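Local coordinates for protein replicative DNA helicase (Helicobacter pylori, PDB 3GXV) that probably unwinds duplex DNA at the replication fork as a hexameric, ATP-dependent helicase that works together with primase, at residues B[77-80]-B[81-84]; B[66-69]-B[70-73]; B[92-95]-B[96-99]. All coordinates share one frame; numbering follows the deposited sequence.

Interaction 1. Residues B[77-80]-B[81-84]; sequences IKEE and DLVA
Asp81 folds back over Lys78 at the first turn of helix 79-87, linked to it by a backbone bond and a water bridge, while Ile77 and Leu82 supply the apolar packing. Among the backbone bonds, Asp81 N reaches Lys78 O at 2.7 Å from above the carbonyl plane, an i to i+3 bond; Leu82 N adds a weak bond to the same oxygen. One residue on, Val83 N meets Glu79 O in a nearly straight bond (3.1 Å, 175°), the first well-formed i to i+4 link of the helix.

Both oxygens of the Asp81 carboxylate have a partner: OD2 takes a hydrogen bond from water 1 (2.6 Å), which relays it weakly to Lys78 N, and OD1 is hydrogen-bonded to Tyr42 OH.

The branch methyl Ile77 CG2, which chi1 (-63°) sets opposite the backbone N, meets Leu82 CD2 and Asp81 CB, each at 3.8 Å; the Ile77 and Leu82 side chains cross at about a right angle. Glu79, bent at chi2, brings OE2 back to Leu82 CD1, and this oxygen also faces Arg68 in a long, weak ion pair.

The helix N-terminus and two hydrogen-bond partners would favour a charged Asp81, mildly opposed by nearby Glu80.

Interaction 2. Residues B[66-69]-B[70-73]; sequences FIRQ and KMPK
Met71 turns its side chain back against the last turn of helix 64-69, beside Arg68 and across Ile67. Its CB lies 3.8 Å from Ile67 O and about as far from Arg68 O, over the carbonyl end of the helix. CG comes closer to that end, 3.5 Å from Ile67 O. Beyond it the chain runs straight through chi2 (-173°) to SD, a sulfur that takes a hydrogen bond from outside the two segments, and then bends at chi3 (-114°). The bend brings CE back over the helix, where the methyl group meets Arg68 CA at 3.8 Å, Arg68 CG at 4.1 Å and Ile67 CG2 at 4.2 Å. Met71 and Arg68 lie side by side and point the same way, whereas Ile67 is crossed at a slant.

One backbone bond joins the two halves: Lys70 N gives its hydrogen to Phe66 O at 2.8 Å, with an N-H...O angle of 153°. The Lys70 side chain starts near this carbonyl, its CB 3.3 Å from Phe66 O, and then leads away.

The surroundings extend the packing. Ile51 of helix 43-57 touches Met71, while the guanidinium of Arg68 forms a salt bridge with Glu64. On the outer side, the Phe66 ring meets Tyr41 and Tyr42 of the second subunit.

The arrangement is that of a helix C-terminus in an all-helical domain: the i to i+4 bonding ends at Lys70, the first residue to leave helical geometry, and Met71, the next residue, packs back on the last turn.

Interaction 3. Residues B[92-95]-B[96-99]; sequences DNIE and AYVE
Val98 N donates to Ile94 O at 3.0 Å, and Glu99 N to Glu95 O at 3.1 Å, in the opening turn of helix 95-119, where Ile94 holds the N-cap position. Both are i to i+4 bonds and both are fairly straight, so the long helix is regularly bonded from its first turn. Ahead of it, Asn93 OD1 receives a weak bond from Glu95 N; the side chain thus reaches a backbone N-H of the first turn from the residue before the cap.

The next polar link passes through solvent. Glu95 and Glu99, one turn apart, both send extended side chains outward, and water 2 donates to Glu95 OE1 and to Glu99 OE2 (2.7 Å). Glu95 OE1 and Glu99 OE2 stay 5.7 Å apart, and the bridge probably eases the repulsion between the like charges.

The packing is on the buried side, where Val98 and Ile94 lie. Val98 CG2 lies 3.9 Å from Ile94 CD1, the two side chains meeting at a slant. The torsions of Ile94 set this up: CG1 sits between the backbone N and the carbonyl carbon (chi1 37°), and the second torsion then carries CD1 toward the helix. Tyr97 begins close to the cap and leads away, leaving its ring atom CD2 in distant contact with Ile94 CG2.

Within the helical domain, Tyr97 rests on Ile13, Ile16 and Val17 of helix 3-23, and Val98 also meets Val17, so the turn is set against the N-terminal helix. At the cap itself, Tyr97 CB comes within 3.3 Å of Ile94 O.

How the interactions relate
Along the chain the order is interaction 2, interaction 1, interaction 3: the end of helix 64-69, the start of helix 79-87 and the start of helix 95-119. Interactions 1 and 2 are neighbours, with centres about 12 Å apart, and touch directly: Leu82 CD2 lies 3.4 Å from Met71 CE, so one hydrophobic patch joins two consecutive helices into a single packed unit. Interaction 3 stands apart, its centre about 22 Å from that of interaction 1 and 26 Å from that of interaction 2, on the opposite side of the chain's centre from the latter. All three belong to the all-helical DnaB-like N-terminal domain, where interaction 3 begins the long helix 95-119 at a separate place.

Interaction 1. Residues B[77-80]-B[81-84]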
loop_
_atom_site.group_PDB
_atom_site.type_symbol
_atom_site.label_atom_id
_atom_site.label_comp_id
_atom_site.label_asym_id
_atom_site.label_seq_id
_atom_site.Cartn_x
_atom_site.Cartn_y
_atom_site.Cartn_z
ATOM N N ILE B 77 10.096 13.168 -8.507
ATOM C CA ILE B 77 9.648 12.462 -9.704
ATOM C C ILE B 77 8.542 13.253 -10.405
ATOM O O ILE B 77 7.415 13.324 -9.913
ATOM C CB ILE B 77 9.099 11.054 -9.358
ATOM C CG1 ILE B 77 10.210 10.191 -8.767
ATOM C CG2 ILE B 77 8.549 10.389 -10.605
ATOM C CD1 ILE B 77 9.772 8.777 -8.424
ATOM N N LYS B 78 8.868 13.833 -11.558
ATOM C CA LYS B 78 7.915 14.629 -12.324
ATOM C C LYS B 78 6.561 13.952 -12.455
ATOM O O LYS B 78 6.473 12.786 -12.853
ATOM C CB LYS B 78 8.475 14.937 -13.708
ATOM C CG LYS B 78 9.708 15.810 -13.674
ATOM C CD LYS B 78 10.149 16.187 -15.072
ATOM C CE LYS B 78 11.370 17.092 -15.042
ATOM N NZ LYS B 78 11.759 17.487 -16.424
ATOM N N GLU B 79 5.513 14.705 -12.119
ATOM C CA GLU B 79 4.143 14.212 -12.163
ATOM C C GLU B 79 3.791 13.358 -13.367
ATOM O O GLU B 79 3.041 12.386 -13.241
ATOM C CB GLU B 79 3.153 15.375 -12.068
ATOM C CG GLU B 79 2.782 15.760 -10.649
ATOM C CD GLU B 79 2.072 14.642 -9.904
ATOM O OE1 GLU B 79 1.028 14.163 -10.396
ATOM O OE2 GLU B 79 2.553 14.246 -8.821
ATOM N N GLU B 80 4.312 13.705 -14.537
ATOM C CA GLU B 80 3.986 12.920 -15.718
ATOM C C GLU B 80 4.524 11.497 -15.621
ATOM O O GLU B 80 3.922 10.565 -16.156
ATOM C CB GLU B 80 4.517 13.596 -16.985
ATOM C CG GLU B 80 5.997 13.955 -16.964
ATOM C CD GLU B 80 6.249 15.409 -16.579
ATOM O OE1 GLU B 80 7.397 15.870 -16.760
ATOM O OE2 GLU B 80 5.311 16.088 -16.095
ATOM N N ASP B 81 5.646 11.334 -14.927
ATOM C CA ASP B 81 6.268 10.021 -14.768
ATOM C C ASP B 81 5.517 9.158 -13.764
ATOM O O ASP B 81 5.583 7.927 -13.818
ATOM C CB ASP B 81 7.733 10.172 -14.334
ATOM C CG ASP B 81 8.631 10.623 -15.472
ATOM O OD1 ASP B 81 8.547 10.027 -16.559
ATOM O OD2 ASP B 81 9.424 11.564 -15.289
ATOM N N LEU B 82 4.815 9.824 -12.850
ATOM C CA LEU B 82 4.030 9.152 -11.827
ATOM C C LEU B 82 2.751 8.629 -12.464
ATOM O O LEU B 82 2.468 7.434 -12.408
ATOM C CB LEU B 82 3.690 10.125 -10.687
ATOM C CG LEU B 82 4.803 10.571 -9.727
ATOM C CD1 LEU B 82 4.278 11.651 -8.797
ATOM C CD2 LEU B 82 5.301 9.386 -8.917
ATOM N N VAL B 83 1.988 9.526 -13.084
ATOM C CA VAL B 83 0.734 9.143 -13.727
ATOM C C VAL B 83 0.999 8.057 -14.761
ATOM O O VAL B 83 0.115 7.253 -15.074
ATOM C CB VAL B 83 0.063 10.346 -14.425
ATOM C CG1 VAL B 83 -0.003 11.520 -13.474
ATOM C CG2 VAL B 83 0.830 10.720 -15.665
ATOM N N ALA B 84 2.221 8.040 -15.287
ATOM C CA ALA B 84 2.609 7.040 -16.276
ATOM C C ALA B 84 2.607 5.683 -15.589
ATOM O O ALA B 84 2.042 4.705 -16.090
ATOM C CB ALA B 84 4.004 7.349 -16.820
HETATM O O HOH W 1 10.792 12.130 -13.190
#

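Interaction 2. Residues B[66-69]-B[70-73]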
loop_
_atom_site.group_PDB
_atom_site.type_symbol
_atom_site.label_atom_id
_atom_site.label_comp_id
_atom_site.label_asym_id
_atom_site.label_seq_id
_atom_site.Cartn_x
_atom_site.Cartn_y
_atom_site.Cartn_z
ATOM N N PHE B 66 1.327 7.635 -0.340
ATOM C CA PHE B 66 2.638 7.491 0.269
ATOM C C PHE B 66 3.851 7.603 -0.645
ATOM O O PHE B 66 4.934 7.983 -0.192
ATOM C CB PHE B 66 2.669 6.193 1.047
ATOM C CG PHE B 66 1.691 6.174 2.187
ATOM C CD1 PHE B 66 1.891 6.986 3.298
ATOM C CD2 PHE B 66 0.546 5.387 2.126
ATOM C CE1 PHE B 66 0.972 7.014 4.327
ATOM C CE2 PHE B 66 -0.379 5.410 3.153
ATOM C CZ PHE B 66 -0.168 6.226 4.257
ATOM N N ILE B 67 3.683 7.293 -1.930
ATOM C CA ILE B 67 4.810 7.388 -2.844
ATOM C C ILE B 67 5.186 8.848 -2.948
ATOM O O ILE B 67 6.361 9.193 -2.975
ATOM C CB ILE B 67 4.469 6.850 -4.253
ATOM C CG1 ILE B 67 4.333 5.331 -4.215
ATOM C CG2 ILE B 67 5.545 7.260 -5.237
ATOM C CD1 ILE B 67 5.606 4.613 -3.816
ATOM N N ARG B 68 4.178 9.708 -2.980
ATOM C CA ARG B 68 4.418 11.135 -3.093
ATOM C C ARG B 68 4.849 11.735 -1.762
ATOM O O ARG B 68 5.535 12.755 -1.731
ATOM C CB ARG B 68 3.166 11.839 -3.592
ATOM C CG ARG B 68 2.660 11.340 -4.932
ATOM C CD ARG B 68 1.953 12.469 -5.658
ATOM N NE ARG B 68 0.717 12.065 -6.317
ATOM C CZ ARG B 68 0.623 11.078 -7.198
ATOM N NH1 ARG B 68 1.697 10.376 -7.532
ATOM N NH2 ARG B 68 -0.547 10.805 -7.763
ATOM N N GLN B 69 4.435 11.115 -0.662
ATOM C CA GLN B 69 4.822 11.603 0.651
ATOM C C GLN B 69 6.271 11.217 0.941
ATOM O O GLN B 69 7.014 11.989 1.532
ATOM C CB GLN B 69 3.916 11.017 1.744
ATOM C CG GLN B 69 2.594 11.741 1.938
ATOM C CD GLN B 69 1.892 11.329 3.227
ATOM O OE1 GLN B 69 2.479 11.386 4.307
ATOM N NE2 GLN B 69 0.632 10.922 3.120
ATOM N N LYS B 70 6.673 10.026 0.505
ATOM C CA LYS B 70 8.030 9.538 0.753
ATOM C C LYS B 70 9.073 9.949 -0.294
ATOM O O LYS B 70 10.200 9.454 -0.279
ATOM C CB LYS B 70 8.019 8.013 0.890
ATOM C CG LYS B 70 9.141 7.471 1.759
ATOM C CD LYS B 70 8.944 7.879 3.220
ATOM C CE LYS B 70 10.178 7.579 4.041
ATOM N NZ LYS B 70 11.348 8.328 3.508
ATOM N N MET B 71 8.701 10.849 -1.200
ATOM C CA MET B 71 9.628 11.324 -2.224
ATOM C C MET B 71 10.636 12.300 -1.606
ATOM O O MET B 71 10.255 13.299 -0.999
ATOM C CB MET B 71 8.860 11.998 -3.360
ATOM C CG MET B 71 8.786 11.157 -4.630
ATOM S SD MET B 71 8.064 12.066 -6.009
ATOM C CE MET B 71 6.576 11.151 -6.252
ATOM N N PRO B 72 11.946 12.037 -1.801
ATOM C CA PRO B 72 13.087 12.821 -1.292
ATOM C C PRO B 72 13.003 14.351 -1.233
ATOM O O PRO B 72 13.774 14.994 -0.521
ATOM C CB PRO B 72 14.259 12.331 -2.152
ATOM C CG PRO B 72 13.608 11.877 -3.404
ATOM C CD PRO B 72 12.394 11.158 -2.898
ATOM N N LYS B 73 12.069 14.930 -1.973
ATOM C CA LYS B 73 11.870 16.388 -1.971
ATOM C C LYS B 73 13.153 17.279 -2.094
ATOM O O LYS B 73 13.162 18.446 -1.689
ATOM C CB LYS B 73 11.053 16.766 -0.734
ATOM C CG LYS B 73 9.797 17.521 -1.000
ATOM C CD LYS B 73 10.000 18.656 -2.001
ATOM C CE LYS B 73 8.690 19.313 -2.428
ATOM N NZ LYS B 73 7.955 19.741 -1.210
#

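Interaction 3. Residues B[92-95]-B[96-99]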
loop_
_atom_site.group_PDB
_atom_site.type_symbol
_atom_site.label_atom_id
_atom_site.label_comp_id
_atom_site.label_asym_id
_atom_site.label_seq_id
_atom_site.Cartn_x
_atom_site.Cartn_y
_atom_site.Cartn_z
ATOM N N ASP B 92 -0.998 -9.762 -15.416
ATOM C CA ASP B 92 -1.053 -10.912 -14.541
ATOM C C ASP B 92 0.294 -11.561 -14.806
ATOM O O ASP B 92 0.677 -11.709 -15.963
ATOM C CB ASP B 92 -2.191 -11.846 -14.957
ATOM C CG ASP B 92 -3.467 -11.672 -14.126
ATOM O OD1 ASP B 92 -4.380 -12.504 -14.292
ATOM O OD2 ASP B 92 -3.583 -10.743 -13.317
ATOM N N ASN B 93 1.024 -11.915 -13.756
ATOM C CA ASN B 93 2.336 -12.522 -13.949
ATOM C C ASN B 93 3.282 -11.609 -14.715
ATOM O O ASN B 93 3.327 -11.629 -15.948
ATOM C CB ASN B 93 2.224 -13.867 -14.684
ATOM C CG ASN B 93 3.557 -14.589 -14.773
ATOM O OD1 ASN B 93 4.370 -14.511 -13.855
ATOM N ND2 ASN B 93 3.783 -15.306 -15.868
ATOM N N ILE B 94 4.027 -10.805 -13.957
ATOM C CA ILE B 94 5.001 -9.872 -14.513
ATOM C C ILE B 94 6.400 -10.479 -14.486
ATOM O O ILE B 94 7.399 -9.765 -14.573
ATOM C CB ILE B 94 5.029 -8.543 -13.715
ATOM C CG1 ILE B 94 4.831 -8.814 -12.221
ATOM C CG2 ILE B 94 3.977 -7.593 -14.246
ATOM C CD1 ILE B 94 5.959 -9.585 -11.575
ATOM N N GLU B 95 6.462 -11.799 -14.358
ATOM C CA GLU B 95 7.731 -12.519 -14.307
ATOM C C GLU B 95 8.633 -12.235 -15.505
ATOM O O GLU B 95 9.679 -11.606 -15.365
ATOM C CB GLU B 95 7.479 -14.028 -14.212
ATOM C CG GLU B 95 8.744 -14.872 -14.228
ATOM C CD GLU B 95 8.457 -16.356 -14.334
ATOM O OE1 GLU B 95 9.420 -17.144 -14.450
ATOM O OE2 GLU B 95 7.267 -16.736 -14.298
ATOM N N ALA B 96 8.233 -12.701 -16.682
ATOM C CA ALA B 96 9.042 -12.491 -17.883
ATOM C C ALA B 96 9.543 -11.053 -17.968
ATOM O O ALA B 96 10.727 -10.818 -18.237
ATOM C CB ALA B 96 8.242 -12.831 -19.115
ATOM N N TYR B 97 8.634 -10.106 -17.745
ATOM C CA TYR B 97 8.947 -8.685 -17.773
ATOM C C TYR B 97 10.136 -8.374 -16.849
ATOM O O TYR B 97 11.109 -7.736 -17.256
ATOM C CB TYR B 97 7.722 -7.880 -17.320
ATOM C CG TYR B 97 6.681 -7.584 -18.382
ATOM C CD1 TYR B 97 6.622 -8.309 -19.574
ATOM C CD2 TYR B 97 5.765 -6.550 -18.197
ATOM C CE1 TYR B 97 5.675 -7.998 -20.560
ATOM C CE2 TYR B 97 4.818 -6.234 -19.167
ATOM C CZ TYR B 97 4.780 -6.954 -20.344
ATOM O OH TYR B 97 3.863 -6.606 -21.303
ATOM N N VAL B 98 10.046 -8.820 -15.601
ATOM C CA VAL B 98 11.104 -8.589 -14.632
ATOM C C VAL B 98 12.438 -9.118 -15.131
ATOM O O VAL B 98 13.448 -8.433 -15.013
ATOM C CB VAL B 98 10.749 -9.229 -13.279
ATOM C CG1 VAL B 98 11.910 -9.116 -12.313
ATOM C CG2 VAL B 98 9.547 -8.529 -12.701
ATOM N N GLU B 99 12.436 -10.331 -15.690
ATOM C CA GLU B 99 13.649 -10.940 -16.235
ATOM C C GLU B 99 14.085 -10.197 -17.501
ATOM O O GLU B 99 15.265 -10.213 -17.868
ATOM C CB GLU B 99 13.431 -12.419 -16.581
ATOM C CG GLU B 99 14.709 -13.101 -17.071
ATOM C CD GLU B 99 14.476 -14.435 -17.773
ATOM O OE1 GLU B 99 15.475 -15.062 -18.189
ATOM O OE2 GLU B 99 13.309 -14.854 -17.916
HETATM O O HOH W 2 11.380 -16.069 -16.424
#